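Local coordinates for protein putative esterase/lipase/thioesterase (PDB 2PBL) that is a putative esterase, lipase or thioesterase of the alpha/beta-hydrolase fold, and probably hydrolyses ester or thioester bonds of a substrate not yet known, at residues A39-S44 with K52-L57; L65-H70 with A95-S100; A26-F31 with W82-V87. All blocks are in the same frame, centred on the assembly; numbering follows the deposited sequence.

Contact 1 (A39-S44 with K52-L57)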
ATOM      1  N   ALA A  39       6.933 -13.032  14.734  1.00 22.16           N
ATOM      2  CA  ALA A  39       5.735 -12.302  14.382  1.00 20.92           C
ATOM      3  C   ALA A  39       5.267 -11.527  15.609  1.00 23.55           C
ATOM      4  O   ALA A  39       4.806 -12.125  16.583  1.00 24.04           O
ATOM      5  CB  ALA A  39       4.662 -13.250  13.925  1.00 23.07           C
ATOM      6  N   ARG A  40       5.442 -10.212  15.596  1.00 21.97           N
ATOM      7  CA  ARG A  40       4.933  -9.318  16.653  1.00 23.45           C
ATOM      8  C   ARG A  40       3.563  -8.745  16.198  1.00 20.82           C
ATOM      9  O   ARG A  40       3.488  -7.722  15.519  1.00 19.67           O
ATOM     10  CB  ARG A  40       5.930  -8.214  16.923  1.00 20.10           C
ATOM     11  CG  ARG A  40       7.249  -8.698  17.481  1.00 30.99           C
ATOM     12  CD  ARG A  40       8.234  -7.512  17.721  1.00 30.78           C
ATOM     13  NE  ARG A  40       7.695  -6.488  18.632  1.00 36.58           N
ATOM     14  CZ  ARG A  40       8.270  -5.309  18.878  1.00 33.23           C
ATOM     15  NH1 ARG A  40       9.422  -4.977  18.294  1.00 39.72           N
ATOM     16  NH2 ARG A  40       7.694  -4.461  19.720  1.00 37.00           N
ATOM     17  N   LEU A  41       2.480  -9.408  16.563  1.00 17.75           N
ATOM     18  CA  LEU A  41       1.183  -9.033  16.034  1.00 19.73           C
ATOM     19  C   LEU A  41       0.482  -7.934  16.816  1.00 19.84           C
ATOM     20  O   LEU A  41       0.734  -7.757  18.001  1.00 21.67           O
ATOM     21  CB  LEU A  41       0.278 -10.260  15.982  1.00 19.66           C
ATOM     22  CG  LEU A  41       0.824 -11.468  15.218  1.00 21.20           C
ATOM     23  CD1 LEU A  41      -0.176 -12.597  15.275  1.00 23.91           C
ATOM     24  CD2 LEU A  41       1.123 -11.130  13.787  1.00 21.20           C
ATOM     25  N   ASN A  42      -0.388  -7.185  16.144  1.00 18.82           N
ATOM     26  CA  ASN A  42      -1.216  -6.206  16.839  1.00 19.05           C
ATOM     27  C   ASN A  42      -0.529  -5.197  17.738  1.00 20.58           C
ATOM     28  O   ASN A  42      -1.004  -4.863  18.839  1.00 20.78           O
ATOM     29  CB  ASN A  42      -2.336  -6.952  17.584  1.00 20.13           C
ATOM     30  CG  ASN A  42      -3.229  -7.654  16.631  1.00 26.91           C
ATOM     31  OD1 ASN A  42      -3.876  -7.012  15.797  1.00 25.69           O
ATOM     32  ND2 ASN A  42      -3.235  -8.980  16.683  1.00 19.73           N
ATOM     33  N   LEU A  43       0.581  -4.678  17.252  1.00 19.41           N
ATOM     34  CA  LEU A  43       1.249  -3.610  17.936  1.00 19.29           C
ATOM     35  C   LEU A  43       0.397  -2.367  17.679  1.00 20.35           C
ATOM     36  O   LEU A  43      -0.129  -2.204  16.598  1.00 21.74           O
ATOM     37  CB  LEU A  43       2.654  -3.440  17.403  1.00 16.41           C
ATOM     38  CG  LEU A  43       3.664  -4.570  17.616  1.00 19.57           C
ATOM     39  CD1 LEU A  43       5.058  -4.150  17.117  1.00 17.74           C
ATOM     40  CD2 LEU A  43       3.727  -5.020  19.082  1.00 23.02           C
ATOM     41  N   SER A  44       0.245  -1.503  18.676  1.00 19.95           N
ATOM     42  CA  SER A  44      -0.581  -0.314  18.527  1.00 20.71           C
ATOM     43  C   SER A  44       0.174   0.860  17.960  1.00 17.63           C
ATOM     44  O   SER A  44       1.335   1.077  18.290  1.00 18.86           O
ATOM     45  CB  SER A  44      -1.190   0.152  19.871  1.00 20.01           C
ATOM     46  OG  SER A  44      -2.352  -0.590  20.194  1.00 34.31           O
ATOM     47  N   LYS A  52      -3.603  -0.624  14.568  1.00 16.44           N
ATOM     48  CA  LYS A  52      -2.669  -1.661  14.880  1.00 17.52           C
ATOM     49  C   LYS A  52      -1.852  -2.015  13.660  1.00 16.11           C
ATOM     50  O   LYS A  52      -2.322  -1.786  12.547  1.00 16.85           O
ATOM     51  CB  LYS A  52      -3.433  -2.934  15.212  1.00 18.16           C
ATOM     52  CG  LYS A  52      -4.514  -2.839  16.255  1.00 28.03           C
ATOM     53  CD  LYS A  52      -3.975  -2.771  17.628  1.00 30.52           C
ATOM     54  CE  LYS A  52      -5.160  -2.788  18.613  1.00 36.31           C
ATOM     55  NZ  LYS A  52      -4.764  -2.483  19.991  1.00 35.10           N
ATOM     56  N   PHE A  53      -0.662  -2.564  13.899  1.00 15.07           N
ATOM     57  CA  PHE A  53       0.186  -3.113  12.863  1.00 15.29           C
ATOM     58  C   PHE A  53       0.870  -4.373  13.333  1.00 15.36           C
ATOM     59  O   PHE A  53       1.063  -4.597  14.532  1.00 17.61           O
ATOM     60  CB  PHE A  53       1.228  -2.115  12.335  1.00 17.27           C
ATOM     61  CG  PHE A  53       2.307  -1.725  13.319  1.00 13.79           C
ATOM     62  CD1 PHE A  53       2.079  -0.765  14.300  1.00  8.74           C
ATOM     63  CD2 PHE A  53       3.581  -2.248  13.208  1.00 14.64           C
ATOM     64  CE1 PHE A  53       3.077  -0.416  15.197  1.00 10.87           C
ATOM     65  CE2 PHE A  53       4.605  -1.874  14.081  1.00 18.72           C
ATOM     66  CZ  PHE A  53       4.343  -0.938  15.074  1.00 17.33           C
ATOM     67  N   ASP A  54       1.179  -5.213  12.354  1.00 16.49           N
ATOM     68  CA  ASP A  54       1.924  -6.421  12.574  1.00 15.89           C
ATOM     69  C   ASP A  54       3.374  -6.110  12.149  1.00 16.39           C
ATOM     70  O   ASP A  54       3.635  -5.364  11.196  1.00 15.25           O
ATOM     71  CB  ASP A  54       1.356  -7.587  11.788  1.00 17.52           C
ATOM     72  CG  ASP A  54      -0.015  -8.076  12.314  1.00 18.09           C
ATOM     73  OD1 ASP A  54      -0.442  -7.778  13.454  1.00 18.36           O
ATOM     74  OD2 ASP A  54      -0.677  -8.783  11.541  1.00 17.76           O
ATOM     75  N   LEU A  55       4.302  -6.631  12.927  1.00 14.57           N
ATOM     76  CA  LEU A  55       5.719  -6.489  12.676  1.00 16.15           C
ATOM     77  C   LEU A  55       6.364  -7.873  12.613  1.00 15.91           C
ATOM     78  O   LEU A  55       6.374  -8.636  13.600  1.00 17.12           O
ATOM     79  CB  LEU A  55       6.376  -5.628  13.735  1.00 15.52           C
ATOM     80  CG  LEU A  55       7.835  -5.272  13.538  1.00 19.13           C
ATOM     81  CD1 LEU A  55       8.081  -4.498  12.222  1.00 17.52           C
ATOM     82  CD2 LEU A  55       8.275  -4.422  14.718  1.00 22.69           C
ATOM     83  N   PHE A  56       6.859  -8.181  11.428  1.00 14.92           N
ATOM     84  CA  PHE A  56       7.527  -9.436  11.144  1.00 14.30           C
ATOM     85  C   PHE A  56       9.028  -9.200  11.094  1.00 16.32           C
ATOM     86  O   PHE A  56       9.525  -8.416  10.282  1.00 17.78           O
ATOM     87  CB  PHE A  56       7.000 -10.076   9.852  1.00 12.07           C
ATOM     88  CG  PHE A  56       5.508 -10.232   9.859  1.00 15.54           C
ATOM     89  CD1 PHE A  56       4.906 -11.118  10.736  1.00 13.32           C
ATOM     90  CD2 PHE A  56       4.701  -9.438   9.058  1.00 12.86           C
ATOM     91  CE1 PHE A  56       3.541 -11.212  10.805  1.00 17.60           C
ATOM     92  CE2 PHE A  56       3.320  -9.538   9.135  1.00 13.50           C
ATOM     93  CZ  PHE A  56       2.758 -10.429   9.989  1.00 18.85           C
ATOM     94  N   LEU A  57       9.748  -9.942  11.932  1.00 16.64           N
ATOM     95  CA  LEU A  57      11.193  -9.779  12.080  1.00 17.70           C
ATOM     96  C   LEU A  57      11.925 -10.857  11.344  1.00 19.51           C
ATOM     97  O   LEU A  57      11.462 -12.016  11.375  1.00 17.48           O
ATOM     98  CB  LEU A  57      11.571  -9.900  13.551  1.00 17.00           C
ATOM     99  CG  LEU A  57      10.849  -8.908  14.456  1.00 21.18           C
ATOM    100  CD1 LEU A  57      11.109  -9.189  15.890  1.00 32.64           C
ATOM    101  CD2 LEU A  57      11.212  -7.471  14.123  1.00 22.46           C
TER
HETATM  102  O   HOH W   1      -2.036  -3.127  20.574  1.00 37.27           O
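The ring of Phe-53 takes CB of Leu-43 over one face, a CH-pi contact with CB 3.9 Å from the ring centroid. Ser-44 O lies at the edge of the same ring, near its plane. The guanidinium of Arg-40 has Leu-43 CD1 over one face, set toward the rim. Ala-39 CB sits at the edge of the Phe-56 ring. The two strands form an antiparallel beta hairpin at one margin of the central sheet. Arg-40 and Leu-55 are a hydrogen-bonded pair, with Arg-40 N 2.7 Å from Leu-55 O. A G1 beta bulge follows, where Asn-42 and Leu-43 both face Phe-53. Leu-43 N bonds to Phe-53 O at 2.8 Å. Asn-42 N turns instead to the carboxylate of Asp-54, and the bond to OD1 is nearly straight (169°). OD1 also forms a salt bridge with Lys-79, which is bonded to Asn-42 OD1 as well. The tip of Arg-40 pairs with Glu-126. CG of Phe-53 stands between its backbone N and carbonyl carbon (chi1 68°), and from there the ring lies against CB and CD1 of Leu-43. An alanine in place of Phe-53 would probably leave Leu-43 CB and CD1 without their aromatic partner and open a gap toward helix 109-126. At the far end a water donates to Asn-42 O at 2.7 Å and accepts from Lys-52 NZ at 2.9 Å.

Contact 2 (L65-H70 with A95-S100)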
ATOM      1  N   LEU A  65      13.636  -1.397   7.405  1.00  8.99           N
ATOM      2  CA  LEU A  65      12.201  -1.557   7.551  1.00 12.27           C
ATOM      3  C   LEU A  65      11.431  -1.402   6.267  1.00 12.24           C
ATOM      4  O   LEU A  65      11.599  -0.415   5.542  1.00 13.03           O
ATOM      5  CB  LEU A  65      11.661  -0.493   8.515  1.00 13.19           C
ATOM      6  CG  LEU A  65      10.152  -0.353   8.619  1.00 14.21           C
ATOM      7  CD1 LEU A  65       9.527  -1.625   9.238  1.00 13.42           C
ATOM      8  CD2 LEU A  65       9.768   0.849   9.434  1.00  9.08           C
ATOM      9  N   PHE A  66      10.548  -2.361   6.008  1.00 13.37           N
ATOM     10  CA  PHE A  66       9.685  -2.328   4.835  1.00 13.14           C
ATOM     11  C   PHE A  66       8.250  -2.264   5.326  1.00 13.71           C
ATOM     12  O   PHE A  66       7.829  -3.157   6.053  1.00 12.96           O
ATOM     13  CB  PHE A  66       9.939  -3.562   3.942  1.00 11.19           C
ATOM     14  CG  PHE A  66       8.825  -3.898   2.952  1.00 13.73           C
ATOM     15  CD1 PHE A  66       8.137  -2.947   2.257  1.00 14.87           C
ATOM     16  CD2 PHE A  66       8.562  -5.219   2.648  1.00 15.26           C
ATOM     17  CE1 PHE A  66       7.208  -3.311   1.310  1.00 14.90           C
ATOM     18  CE2 PHE A  66       7.620  -5.584   1.734  1.00 17.70           C
ATOM     19  CZ  PHE A  66       6.953  -4.631   1.055  1.00 13.41           C
ATOM     20  N   VAL A  67       7.520  -1.212   4.945  1.00 13.08           N
ATOM     21  CA  VAL A  67       6.097  -1.115   5.319  1.00 11.38           C
ATOM     22  C   VAL A  67       5.246  -1.428   4.115  1.00 10.27           C
ATOM     23  O   VAL A  67       5.375  -0.778   3.066  1.00 13.21           O
ATOM     24  CB  VAL A  67       5.688   0.233   5.845  1.00 11.67           C
ATOM     25  CG1 VAL A  67       4.192   0.246   6.290  1.00 12.47           C
ATOM     26  CG2 VAL A  67       6.608   0.664   6.998  1.00 12.03           C
ATOM     27  N   PHE A  68       4.317  -2.371   4.270  1.00 13.58           N
ATOM     28  CA  PHE A  68       3.379  -2.661   3.205  1.00 10.95           C
ATOM     29  C   PHE A  68       1.967  -2.211   3.602  1.00 11.35           C
ATOM     30  O   PHE A  68       1.478  -2.581   4.658  1.00 14.08           O
ATOM     31  CB  PHE A  68       3.408  -4.117   2.808  1.00 10.91           C
ATOM     32  CG  PHE A  68       2.335  -4.474   1.837  1.00 11.93           C
ATOM     33  CD1 PHE A  68       2.492  -4.235   0.473  1.00 13.08           C
ATOM     34  CD2 PHE A  68       1.131  -5.021   2.292  1.00 12.13           C
ATOM     35  CE1 PHE A  68       1.462  -4.572  -0.420  1.00 19.49           C
ATOM     36  CE2 PHE A  68       0.119  -5.339   1.457  1.00  9.99           C
ATOM     37  CZ  PHE A  68       0.281  -5.145   0.068  1.00 15.09           C
ATOM     38  N   VAL A  69       1.338  -1.396   2.748  1.00 13.59           N
ATOM     39  CA  VAL A  69      -0.007  -0.915   3.032  1.00 12.62           C
ATOM     40  C   VAL A  69      -0.976  -1.539   2.038  1.00 12.61           C
ATOM     41  O   VAL A  69      -0.880  -1.337   0.834  1.00 11.58           O
ATOM     42  CB  VAL A  69      -0.109   0.620   3.000  1.00 14.29           C
ATOM     43  CG1 VAL A  69      -1.494   1.053   3.439  1.00 16.99           C
ATOM     44  CG2 VAL A  69       0.976   1.270   3.896  1.00 16.56           C
ATOM     45  N   HIS A  70      -1.937  -2.270   2.589  1.00 14.99           N
ATOM     46  CA  HIS A  70      -2.913  -3.025   1.837  1.00 15.59           C
ATOM     47  C   HIS A  70      -4.020  -2.188   1.224  1.00 15.51           C
ATOM     48  O   HIS A  70      -4.274  -1.042   1.640  1.00 13.36           O
ATOM     49  CB  HIS A  70      -3.511  -4.129   2.730  1.00 14.76           C
ATOM     50  CG  HIS A  70      -4.561  -3.665   3.700  1.00 19.83           C
ATOM     51  ND1 HIS A  70      -5.863  -3.404   3.312  1.00 20.30           N
ATOM     52  CD2 HIS A  70      -4.532  -3.504   5.047  1.00 18.88           C
ATOM     53  CE1 HIS A  70      -6.572  -3.059   4.370  1.00 18.74           C
ATOM     54  NE2 HIS A  70      -5.795  -3.125   5.437  1.00 19.28           N
ATOM     55  N   ALA A  95      12.862  -6.083   8.179  1.00 16.51           N
ATOM     56  CA  ALA A  95      11.698  -6.265   9.057  1.00 16.59           C
ATOM     57  C   ALA A  95      10.527  -5.758   8.239  1.00 15.74           C
ATOM     58  O   ALA A  95      10.678  -4.872   7.416  1.00 16.47           O
ATOM     59  CB  ALA A  95      11.816  -5.487  10.338  1.00 16.66           C
ATOM     60  N   VAL A  96       9.346  -6.303   8.447  1.00 14.86           N
ATOM     61  CA  VAL A  96       8.217  -5.899   7.630  1.00 13.98           C
ATOM     62  C   VAL A  96       7.006  -5.496   8.461  1.00 13.82           C
ATOM     63  O   VAL A  96       6.503  -6.286   9.255  1.00 13.73           O
ATOM     64  CB  VAL A  96       7.836  -7.057   6.637  1.00 16.13           C
ATOM     65  CG1 VAL A  96       6.605  -6.692   5.819  1.00 14.04           C
ATOM     66  CG2 VAL A  96       9.026  -7.379   5.742  1.00 16.58           C
ATOM     67  N   ALA A  97       6.524  -4.265   8.264  1.00 13.83           N
ATOM     68  CA  ALA A  97       5.382  -3.791   8.996  1.00 10.60           C
ATOM     69  C   ALA A  97       4.167  -3.734   8.094  1.00 12.79           C
ATOM     70  O   ALA A  97       4.275  -3.257   6.969  1.00 12.34           O
ATOM     71  CB  ALA A  97       5.663  -2.380   9.596  1.00 11.25           C
HETATM   72  N   MSE A  98       3.004  -4.073   8.631  1.00 11.56           N
HETATM   73  CA  MSE A  98       1.752  -4.013   7.902  1.00 11.78           C
HETATM   74  C   MSE A  98       0.634  -3.386   8.727  1.00 13.11           C
HETATM   75  O   MSE A  98       0.104  -3.996   9.610  1.00 12.46           O
HETATM   76  CB  MSE A  98       1.345  -5.397   7.409  1.00 12.52           C
HETATM   77  CG  MSE A  98       2.205  -5.833   6.256  1.00 11.18           C
HETATM   78 SE   MSE A  98       1.659  -7.586   5.551  0.75 15.95          SE
HETATM   79  CE  MSE A  98       2.922  -7.816   4.165  1.00 11.15           C
ATOM     80  N   PRO A  99       0.274  -2.124   8.436  1.00 14.82           N
ATOM     81  CA  PRO A  99      -0.794  -1.612   9.287  1.00 14.32           C
ATOM     82  C   PRO A  99      -2.196  -1.858   8.767  1.00 16.23           C
ATOM     83  O   PRO A  99      -2.422  -2.092   7.551  1.00 14.29           O
ATOM     84  CB  PRO A  99      -0.545  -0.099   9.238  1.00 15.43           C
ATOM     85  CG  PRO A  99      -0.078   0.096   7.864  1.00 12.01           C
ATOM     86  CD  PRO A  99       0.788  -1.093   7.527  1.00 13.01           C
ATOM     87  N   SER A 100      -3.129  -1.801   9.719  1.00 15.95           N
ATOM     88  CA  SER A 100      -4.536  -1.688   9.456  1.00 13.98           C
ATOM     89  C   SER A 100      -4.799  -0.187   9.643  1.00 14.39           C
ATOM     90  O   SER A 100      -3.902   0.591  10.082  1.00 12.96           O
ATOM     91  CB  SER A 100      -5.348  -2.493  10.480  1.00 17.78           C
ATOM     92  OG  SER A 100      -5.375  -3.880  10.217  1.00 13.20           O
TER
HETATM   93  O   HOH W   2      -1.217  -3.307   5.415  1.00 16.14           O
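Leu-65 reaches across to Ala-97, its CD1 4.0 Å from Ala-97 CB. Its own bridge partner is Ala-95, and the two strands run parallel. The next residue, Phe-66, makes two backbone bonds: its N binds Ala-95 O, and its O accepts from Ala-97 N at 2.8 Å. The Phe-66 side chain lies beside that of Val-96 and points the same way, with CD2 3.8 Å from Val-96 CG2. Ala-89 of helix 87-91 touches both.

Val-67 is on the other face, with Leu-65 and Ala-97. Its CG1 is anti to the backbone N (chi1 -177°) and reaches Pro-99 CD at 3.9 Å. The side chains of Val-67 and Pro-99 cross at about a right angle. Helix 109-126 covers this face, with Ala-123 against Leu-65 and Ala-97, and Ala-119 against Pro-99.

Phe-68 N donates to Ala-97 O at 2.8 Å, nearly along the C=O axis. This is the last direct backbone bond between the segments, since Pro-99 has no N-H to give to Phe-68 O. Pro-99 CD instead lies 3.3 Å from that oxygen. A water takes up the polar groups here: it donates to Phe-68 O and Pro-99 O and accepts from His-70 N. The Phe-68 ring meets selenomethionine Met-98 in a Met-aromatic contact. Met-98 SE is 5.4 Å from the centroid of the Phe-68 ring and oblique to it, while Met-98 CE touches Phe-68 CD2.

Val-69 CG2 makes a looser contact with Pro-99 CG. The ring of His-70 brings CD2 to 3.6 Å from Pro-99 O and is stacked with Trp-82 and Tyr-101. Strands 64-69 and 94-99, joined through helix 87-91, form a parallel beta-alpha-beta unit in the core of the alpha/beta-hydrolase sheet.

Contact 3 (A26-F31 with W82-V87)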
ATOM      1  N   ALA A  26      -6.160 -17.299   4.352  1.00 21.55           N
ATOM      2  CA  ALA A  26      -5.583 -18.575   4.729  1.00 22.04           C
ATOM      3  C   ALA A  26      -4.050 -18.569   4.644  1.00 23.37           C
ATOM      4  O   ALA A  26      -3.355 -19.099   5.547  1.00 22.95           O
ATOM      5  CB  ALA A  26      -6.160 -19.690   3.814  1.00 22.08           C
ATOM      6  N   SER A  27      -3.523 -18.048   3.522  1.00 20.17           N
ATOM      7  CA  SER A  27      -2.082 -17.940   3.324  1.00 21.08           C
ATOM      8  C   SER A  27      -1.441 -17.080   4.398  1.00 19.57           C
ATOM      9  O   SER A  27      -0.363 -17.415   4.917  1.00 19.16           O
ATOM     10  CB  SER A  27      -1.749 -17.314   1.968  1.00 24.63           C
ATOM     11  OG  SER A  27      -1.999 -18.214   0.911  1.00 26.81           O
ATOM     12  N   ALA A  28      -2.104 -15.972   4.718  1.00 20.54           N
ATOM     13  CA  ALA A  28      -1.574 -15.041   5.728  1.00 18.47           C
ATOM     14  C   ALA A  28      -1.534 -15.708   7.132  1.00 22.00           C
ATOM     15  O   ALA A  28      -0.523 -15.655   7.855  1.00 18.09           O
ATOM     16  CB  ALA A  28      -2.361 -13.749   5.716  1.00 18.90           C
ATOM     17  N   GLU A  29      -2.630 -16.369   7.494  1.00 22.92           N
ATOM     18  CA  GLU A  29      -2.712 -17.080   8.780  1.00 27.43           C
ATOM     19  C   GLU A  29      -1.607 -18.130   8.901  1.00 25.84           C
ATOM     20  O   GLU A  29      -0.904 -18.173   9.914  1.00 26.48           O
ATOM     21  CB  GLU A  29      -4.094 -17.721   8.945  1.00 26.71           C
ATOM     22  CG  GLU A  29      -4.375 -18.293  10.340  1.00 34.87           C
ATOM     23  CD  GLU A  29      -5.844 -18.769  10.460  1.00 36.36           C
ATOM     24  OE1 GLU A  29      -6.219 -19.778   9.797  1.00 57.05           O
ATOM     25  OE2 GLU A  29      -6.614 -18.122  11.210  1.00 48.21           O
ATOM     26  N   ASP A  30      -1.445 -18.966   7.876  1.00 27.03           N
ATOM     27  CA  ASP A  30      -0.387 -19.992   7.886  1.00 28.06           C
ATOM     28  C   ASP A  30       1.017 -19.379   8.075  1.00 28.40           C
ATOM     29  O   ASP A  30       1.851 -19.910   8.813  1.00 26.06           O
ATOM     30  CB  ASP A  30      -0.349 -20.783   6.575  1.00 31.51           C
ATOM     31  CG  ASP A  30      -1.550 -21.713   6.392  1.00 39.13           C
ATOM     32  OD1 ASP A  30      -2.441 -21.747   7.278  1.00 56.06           O
ATOM     33  OD2 ASP A  30      -1.593 -22.413   5.346  1.00 50.39           O
ATOM     34  N   PHE A  31       1.269 -18.274   7.371  1.00 25.97           N
ATOM     35  CA  PHE A  31       2.535 -17.569   7.492  1.00 23.56           C
ATOM     36  C   PHE A  31       2.730 -17.075   8.922  1.00 22.27           C
ATOM     37  O   PHE A  31       3.793 -17.231   9.465  1.00 22.77           O
ATOM     38  CB  PHE A  31       2.622 -16.392   6.501  1.00 21.89           C
ATOM     39  CG  PHE A  31       3.756 -15.428   6.805  1.00 21.78           C
ATOM     40  CD1 PHE A  31       5.043 -15.682   6.361  1.00 19.61           C
ATOM     41  CD2 PHE A  31       3.523 -14.293   7.591  1.00 22.35           C
ATOM     42  CE1 PHE A  31       6.086 -14.815   6.676  1.00 21.43           C
ATOM     43  CE2 PHE A  31       4.538 -13.417   7.891  1.00 19.64           C
ATOM     44  CZ  PHE A  31       5.823 -13.672   7.432  1.00 21.70           C
ATOM     45  N   TRP A  82      -2.724 -10.238   4.502  1.00 16.13           N
ATOM     46  CA  TRP A  82      -1.533  -9.989   3.670  1.00 15.57           C
ATOM     47  C   TRP A  82      -0.166 -10.369   4.212  1.00 15.87           C
ATOM     48  O   TRP A  82       0.819 -10.129   3.550  1.00 14.99           O
ATOM     49  CB  TRP A  82      -1.486  -8.502   3.329  1.00 13.19           C
ATOM     50  CG  TRP A  82      -2.839  -7.889   3.045  1.00 14.50           C
ATOM     51  CD1 TRP A  82      -3.621  -7.218   3.939  1.00 15.37           C
ATOM     52  CD2 TRP A  82      -3.610  -7.999   1.844  1.00 16.32           C
ATOM     53  NE1 TRP A  82      -4.812  -6.877   3.360  1.00 13.96           N
ATOM     54  CE2 TRP A  82      -4.825  -7.329   2.067  1.00 14.75           C
ATOM     55  CE3 TRP A  82      -3.371  -8.564   0.581  1.00 15.59           C
ATOM     56  CZ2 TRP A  82      -5.811  -7.224   1.083  1.00 22.09           C
ATOM     57  CZ3 TRP A  82      -4.341  -8.459  -0.385  1.00 19.16           C
ATOM     58  CH2 TRP A  82      -5.540  -7.773  -0.143  1.00 17.96           C
ATOM     59  N   SER A  83      -0.121 -10.963   5.397  1.00 18.49           N
ATOM     60  CA  SER A  83       1.120 -11.285   6.101  1.00 17.87           C
ATOM     61  C   SER A  83       2.080 -12.074   5.257  1.00 18.11           C
ATOM     62  O   SER A  83       3.285 -11.796   5.242  1.00 17.50           O
ATOM     63  CB  SER A  83       0.789 -12.052   7.387  1.00 16.87           C
ATOM     64  OG  SER A  83      -0.292 -11.377   8.019  1.00 19.02           O
ATOM     65  N   HIS A  84       1.547 -13.057   4.532  1.00 18.56           N
ATOM     66  CA  HIS A  84       2.379 -13.954   3.698  1.00 19.15           C
ATOM     67  C   HIS A  84       3.201 -13.197   2.623  1.00 18.71           C
ATOM     68  O   HIS A  84       4.200 -13.708   2.090  1.00 16.36           O
ATOM     69  CB  HIS A  84       1.470 -14.998   3.044  1.00 19.52           C
ATOM     70  CG  HIS A  84       0.477 -14.411   2.090  1.00 15.25           C
ATOM     71  ND1 HIS A  84      -0.566 -13.605   2.487  1.00 15.24           N
ATOM     72  CD2 HIS A  84       0.377 -14.520   0.746  1.00 15.38           C
ATOM     73  CE1 HIS A  84      -1.265 -13.242   1.427  1.00 17.76           C
ATOM     74  NE2 HIS A  84      -0.719 -13.795   0.354  1.00 13.05           N
ATOM     75  N   LEU A  85       2.796 -11.968   2.329  1.00 14.94           N
ATOM     76  CA  LEU A  85       3.528 -11.144   1.373  1.00 17.43           C
ATOM     77  C   LEU A  85       4.852 -10.585   1.969  1.00 16.44           C
ATOM     78  O   LEU A  85       5.644  -9.944   1.273  1.00 18.11           O
ATOM     79  CB  LEU A  85       2.631 -10.047   0.844  1.00 14.32           C
ATOM     80  CG  LEU A  85       1.324 -10.501   0.148  1.00 17.02           C
ATOM     81  CD1 LEU A  85       0.493  -9.314  -0.290  1.00 18.50           C
ATOM     82  CD2 LEU A  85       1.590 -11.436  -1.068  1.00 16.53           C
ATOM     83  N   ALA A  86       5.088 -10.838   3.249  1.00 16.15           N
ATOM     84  CA  ALA A  86       6.331 -10.409   3.915  1.00 17.01           C
ATOM     85  C   ALA A  86       7.529 -11.296   3.585  1.00 15.14           C
ATOM     86  O   ALA A  86       8.690 -10.888   3.777  1.00 13.24           O
ATOM     87  CB  ALA A  86       6.111 -10.386   5.438  1.00 15.42           C
ATOM     88  N   VAL A  87       7.268 -12.474   3.022  1.00 16.15           N
ATOM     89  CA  VAL A  87       8.354 -13.460   2.820  1.00 18.39           C
ATOM     90  C   VAL A  87       9.584 -12.975   2.018  1.00 17.16           C
ATOM     91  O   VAL A  87      10.715 -13.119   2.461  1.00 19.76           O
ATOM     92  CB  VAL A  87       7.748 -14.798   2.230  1.00 12.88           C
ATOM     93  CG1 VAL A  87       8.834 -15.722   1.723  1.00 21.96           C
ATOM     94  CG2 VAL A  87       6.904 -15.469   3.309  1.00 23.50           C
TER
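CG of Phe-31 is anti to its backbone N (chi1 166°), which directs the ring from helix 20-35 toward residues 83-87. CG of His-84 stands between its own backbone N and carbonyl carbon (chi1 64°), and the imidazole comes to lie against Ser-27 and Ala-28. The contact packs helix 20-35 on the short 3-10 turn 83-85, within the crossover between strands 64-69 and 94-99 of the alpha/beta-hydrolase fold. No hydrogen bond joins the two segments.

Ser-27 CB lies over the centre of the imidazole, 3.7 Å from the ring centroid, in a CH-pi contact. Leu-85 CG lies on the opposite face, toward the rim, so each face of the imidazole meets a carbon. Ser-27 OG is engaged within its own helix, by Arg-23 O.

By CA positions the chains come nearest at Ala-28, whose CA is 4.6 Å from His-84 CA. Its methyl group rests on the start of the turn, with CB 3.6 Å from Ser-83 N. The hydroxyl of Ser-83 bonds to Arg-32, one turn further along the helix.

Phe-31 buries the most surface here. Its CB and CG lie against CA of His-84, and CD2 is 3.5 Å from Ser-83 CB. At the tip of the ring CZ touches Ala-86 CB at 3.9 Å. The Phe-31 and Val-87 side chains slide past each other in opposite directions, and CE1 comes 3.5 Å from Val-87 CG2. Phe-56 of the sheet meets the same ring edge-to-face. Over one face of the Phe-31 ring, toward the rim, stands Ser-83 O, which also accepts the N-H of Ala-86 and lies 3.3 Å from Phe-31 CE2.

How the contacts relate
From the N terminus the chain first enters helix 20-35, which opens contact 3. Strands 39-44 and 52-56 follow and close the short hairpin of contact 1, nested within the long loop that contact 3 will close. Strand 64-69 then opens contact 2. The chain next reaches 82-87 and closes contact 3, before strand 94-99 closes contact 2, so contacts 2 and 3 cross. Contacts 1 and 2 come in series and share one sheet, with strand 94-99 between 52-56 and 64-69. Phe-56 packs on Phe-31, Ser-83 and Ala-86, tying the hairpin to contact 3. Met-98 and Val-96 link contact 2 to the 82-87 segment.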